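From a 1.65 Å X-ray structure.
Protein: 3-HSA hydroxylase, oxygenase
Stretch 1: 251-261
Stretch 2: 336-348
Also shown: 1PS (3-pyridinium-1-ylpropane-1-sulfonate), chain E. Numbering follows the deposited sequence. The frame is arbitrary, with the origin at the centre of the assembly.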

# COMPACT_ATOMS: atom_id res chain seq x y z
N GLY A 251 -7.59 17.08 12.95
CA GLY A 251 -8.99 17.27 13.37
C GLY A 251 -9.77 15.98 13.21
O GLY A 251 -10.54 15.61 14.11
N ALA A 252 -9.56 15.32 12.07
CA ALA A 252 -10.22 14.04 11.79
C ALA A 252 -9.81 13.01 12.84
O ALA A 252 -10.66 12.25 13.36
N TYR A 253 -8.52 12.96 13.13
CA TYR A 253 -8.00 12.02 14.15
C TYR A 253 -8.65 12.26 15.52
O TYR A 253 -9.18 11.32 16.16
N ASP A 254 -8.66 13.51 15.96
CA ASP A 254 -9.21 13.83 17.28
C ASP A 254 -10.70 13.52 17.33
O ASP A 254 -11.18 12.97 18.33
N ALA A 255 -11.43 13.84 16.25
CA ALA A 255 -12.89 13.60 16.22
C ALA A 255 -13.13 12.09 16.31
O ALA A 255 -13.95 11.63 17.11
N HIS A 256 -12.36 11.34 15.53
CA HIS A 256 -12.49 9.88 15.50
C HIS A 256 -12.17 9.25 16.84
O HIS A 256 -12.96 8.46 17.38
N VAL A 257 -11.04 9.63 17.42
CA VAL A 257 -10.66 9.05 18.73
C VAL A 257 -11.63 9.44 19.85
O VAL A 257 -11.95 8.60 20.70
N GLU A 258 -12.12 10.68 19.84
CA GLU A 258 -13.13 11.09 20.84
C GLU A 258 -14.39 10.26 20.73
O GLU A 258 -14.86 9.70 21.73
N HIS A 259 -14.91 10.11 19.51
CA HIS A 259 -16.13 9.35 19.31
C HIS A 259 -15.93 7.86 19.63
O HIS A 259 -16.72 7.26 20.37
N GLN A 260 -14.86 7.29 19.08
CA GLN A 260 -14.57 5.87 19.31
C GLN A 260 -14.24 5.57 20.77
O GLN A 260 -14.67 4.55 21.29
N GLY A 261 -13.50 6.47 21.42
CA GLY A 261 -13.12 6.29 22.83
C GLY A 261 -14.35 6.11 23.70
O GLY A 261 -14.39 5.23 24.56
N SER A 336 -4.17 8.85 6.01
CA SER A 336 -4.55 8.70 7.41
C SER A 336 -6.03 8.98 7.63
O SER A 336 -6.71 8.23 8.34
N ILE A 337 -6.54 10.05 7.01
CA ILE A 337 -7.99 10.35 7.13
C ILE A 337 -8.78 9.18 6.53
O ILE A 337 -9.79 8.72 7.09
N ASP A 338 -8.31 8.68 5.38
CA ASP A 338 -8.97 7.55 4.73
C ASP A 338 -9.06 6.34 5.68
O ASP A 338 -10.15 5.71 5.78
N LYS A 339 -7.96 6.04 6.37
CA LYS A 339 -7.93 4.92 7.30
C LYS A 339 -8.98 5.13 8.39
O LYS A 339 -9.70 4.18 8.74
N LEU A 340 -9.06 6.35 8.91
CA LEU A 340 -9.97 6.63 10.04
C LEU A 340 -11.42 6.56 9.58
O LEU A 340 -12.29 5.96 10.27
N PHE A 341 -11.70 7.16 8.43
CA PHE A 341 -13.07 7.19 7.90
C PHE A 341 -13.53 5.75 7.63
O PHE A 341 -14.65 5.36 7.99
N GLU A 342 -12.66 4.96 7.01
CA GLU A 342 -12.96 3.54 6.73
C GLU A 342 -13.22 2.78 8.04
O GLU A 342 -14.17 2.02 8.15
N SER A 343 -12.34 2.96 9.02
CA SER A 343 -12.52 2.27 10.32
C SER A 343 -13.84 2.63 11.01
O SER A 343 -14.53 1.77 11.59
N SER A 344 -14.20 3.91 10.96
CA SER A 344 -15.40 4.38 11.62
C SER A 344 -16.68 3.71 11.08
O SER A 344 -17.62 3.46 11.83
N GLY A 345 -16.70 3.45 9.78
CA GLY A 345 -17.80 2.69 9.18
C GLY A 345 -19.11 3.44 9.12
O GLY A 345 -19.15 4.63 8.84
N ALA A 346 -20.22 2.73 9.36
CA ALA A 346 -21.54 3.28 9.08
C ALA A 346 -21.84 4.62 9.77
O ALA A 346 -22.44 5.51 9.17
N THR A 347 -21.43 4.75 11.03
CA THR A 347 -21.68 5.97 11.78
C THR A 347 -21.12 7.22 11.08
O THR A 347 -21.74 8.29 11.12
N ALA A 348 -19.98 7.04 10.39
CA ALA A 348 -19.28 8.16 9.74
C ALA A 348 -19.99 8.65 8.47
O ALA A 348 -19.65 9.71 7.94

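Two nearly aligned helices can pack through a small apolar patch at one end and a water-mediated polar seam at the other, and stretches 251-261 and 336-348 of this oxygenase exemplify the arrangement, with no direct hydrogen bond between them. The axes approach to 9.7 Å and their N-to-C directions differ by 23°, so successive turns meet along the contact.

At the apolar end, Ala-252 points toward the partner helix: CA of Ala-252 lies 6.3 Å from CA of Ile-337, and CB of Ala-252 is 4.0 Å from CG1 of Ile-337 (chi1 m, chi2 t). Leu-340, also m,t, points toward the first helix and gives up more surface than any other residue here. Leu-340 CD1 sits 3.5 Å from CA of Tyr-253, near the edge of that residue's ring (chi1 t), while Leu-340 CD2 reaches 3.5 Å from CD2 of His-256. CB of Leu-340 lies over one face of the imidazole.

His-256, with chi1 t, marks the change in character. Its ring edge meets CB of Ser-344, 3.9 Å from His-256 ND1, yet both nitrogens bind water. One water joins His-256 ND1, Gln-260 NE2, Ser-344 OG and the sulfonate O1 of 1PS; another links His-256 NE2 to Ser-343 OG. Both serines have chi1 t. NE2 of Gln-260 (chi1 m, chi2 m) lies 3.7 Å from OG of Ser-344, without a hydrogen bond, but donates to a further water that in turn donates to Ser-344 O.

Gly-345 leaves helical phi/psi with positive phi; after it, Thr-347 (chi1 t) points toward the first helix, near His-259 (chi1 t). Thr-347 OG1 and His-259 NE2 stand 3.8 Å apart, bridged by a water whose bond to Thr-347 is weak. C6 of 1PS covers one face of the His-259 ring, and 1PS C1 lies 3.2 Å from Thr-347 O, so the ligand touches both stretches.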

# COMPACT_ATOMS: atom_id res chain seq x y z
CB ALA A 252 -9.86 13.56 10.40
CB TYR A 253 -6.48 12.17 14.24
CG TYR A 253 -5.92 11.21 15.25
CD1 TYR A 253 -5.67 9.88 14.91
CD2 TYR A 253 -5.68 11.62 16.57
CE1 TYR A 253 -5.19 8.98 15.87
CE2 TYR A 253 -5.17 10.72 17.54
CZ TYR A 253 -4.95 9.41 17.17
OH TYR A 253 -4.45 8.53 18.12
CB ASP A 254 -8.96 15.30 17.60
CG ASP A 254 -7.50 15.60 17.92
OD1 ASP A 254 -6.69 14.67 18.22
OD2 ASP A 254 -7.16 16.80 17.87
CB ALA A 255 -13.52 14.18 14.91
CB HIS A 256 -11.57 9.29 14.42
CG HIS A 256 -11.57 7.79 14.37
ND1 HIS A 256 -12.62 7.06 13.86
CD2 HIS A 256 -10.63 6.89 14.76
CE1 HIS A 256 -12.32 5.77 13.92
NE2 HIS A 256 -11.12 5.64 14.46
CB VAL A 257 -9.18 9.35 19.08
CG1 VAL A 257 -8.83 8.91 20.53
CG2 VAL A 257 -8.27 8.68 18.07
CB GLU A 258 -13.47 12.57 20.69
CG GLU A 258 -14.62 13.03 21.61
CD GLU A 258 -14.86 14.51 21.47
OE1 GLU A 258 -15.48 14.93 20.47
OE2 GLU A 258 -14.41 15.27 22.36
CB HIS A 259 -16.65 9.52 17.89
CG HIS A 259 -17.94 8.81 17.65
ND1 HIS A 259 -19.15 9.33 18.04
CD2 HIS A 259 -18.20 7.60 17.09
CE1 HIS A 259 -20.11 8.49 17.71
NE2 HIS A 259 -19.56 7.43 17.14
CB GLN A 260 -13.45 5.38 18.39
CG GLN A 260 -13.83 5.39 16.92
CD GLN A 260 -15.08 4.58 16.63
OE1 GLN A 260 -15.35 3.56 17.28
NE2 GLN A 260 -15.88 5.04 15.65
CB SER A 336 -3.67 9.62 8.25
OG SER A 336 -2.30 9.20 8.08
CB ILE A 337 -8.36 11.67 6.41
CG1 ILE A 337 -7.71 12.83 7.16
CG2 ILE A 337 -9.90 11.85 6.39
CD1 ILE A 337 -7.68 14.09 6.36
CB ASP A 338 -8.25 7.16 3.44
CG ASP A 338 -8.52 8.14 2.31
OD1 ASP A 338 -9.30 9.09 2.51
OD2 ASP A 338 -7.95 7.97 1.21
CB LYS A 339 -6.54 4.76 7.97
CG LYS A 339 -5.44 4.29 7.07
CD LYS A 339 -4.13 4.16 7.89
CE LYS A 339 -2.96 3.64 7.05
NZ LYS A 339 -2.69 4.47 5.80
CB LEU A 340 -9.68 7.99 10.68
CG LEU A 340 -8.26 8.12 11.23
CD1 LEU A 340 -7.94 9.57 11.63
CD2 LEU A 340 -8.09 7.20 12.41
CB PHE A 341 -13.08 8.06 6.63
CG PHE A 341 -14.40 8.10 5.92
CD1 PHE A 341 -15.54 8.58 6.54
CD2 PHE A 341 -14.49 7.65 4.60
CE1 PHE A 341 -16.77 8.62 5.85
CE2 PHE A 341 -15.73 7.69 3.91
CZ PHE A 341 -16.86 8.17 4.55
CB GLU A 342 -11.85 2.86 5.95
CG GLU A 342 -12.19 1.39 5.58
CD GLU A 342 -11.03 0.63 4.90
OE1 GLU A 342 -9.87 1.08 4.97
OE2 GLU A 342 -11.27 -0.44 4.32
CB SER A 343 -11.36 2.64 11.23
OG SER A 343 -11.41 1.87 12.42
CB SER A 344 -15.48 5.89 11.50
OG SER A 344 -16.59 6.37 12.23
CB ALA A 346 -22.63 2.24 9.42
CB THR A 347 -21.18 5.84 13.25
OG1 THR A 347 -21.73 6.92 14.02
CG2 THR A 347 -19.64 5.81 13.34
CB ALA A 348 -17.81 7.80 9.44
N1 1PS E . -21.73 10.42 14.51
C1 1PS E . -22.69 9.98 13.65
C2 1PS E . -24.00 10.45 13.76
C3 1PS E . -22.02 11.30 15.49
C4 1PS E . -23.33 11.79 15.64
C5 1PS E . -24.32 11.36 14.76
C6 1PS E . -20.35 9.92 14.39
C7 1PS E . -19.65 10.46 13.14
C8 1PS E . -18.17 10.08 13.12
S1 1PS E . -17.20 11.24 13.86
O1 1PS E . -15.87 10.59 13.98
O2 1PS E . -17.70 11.59 15.22
O3 1PS E . -17.23 12.48 13.03
O HOH W 1 -15.44 7.79 14.31
O HOH W 2 -9.84 3.16 14.22
O HOH W 3 -21.00 4.98 16.44
O HOH W 4 -17.52 3.02 14.44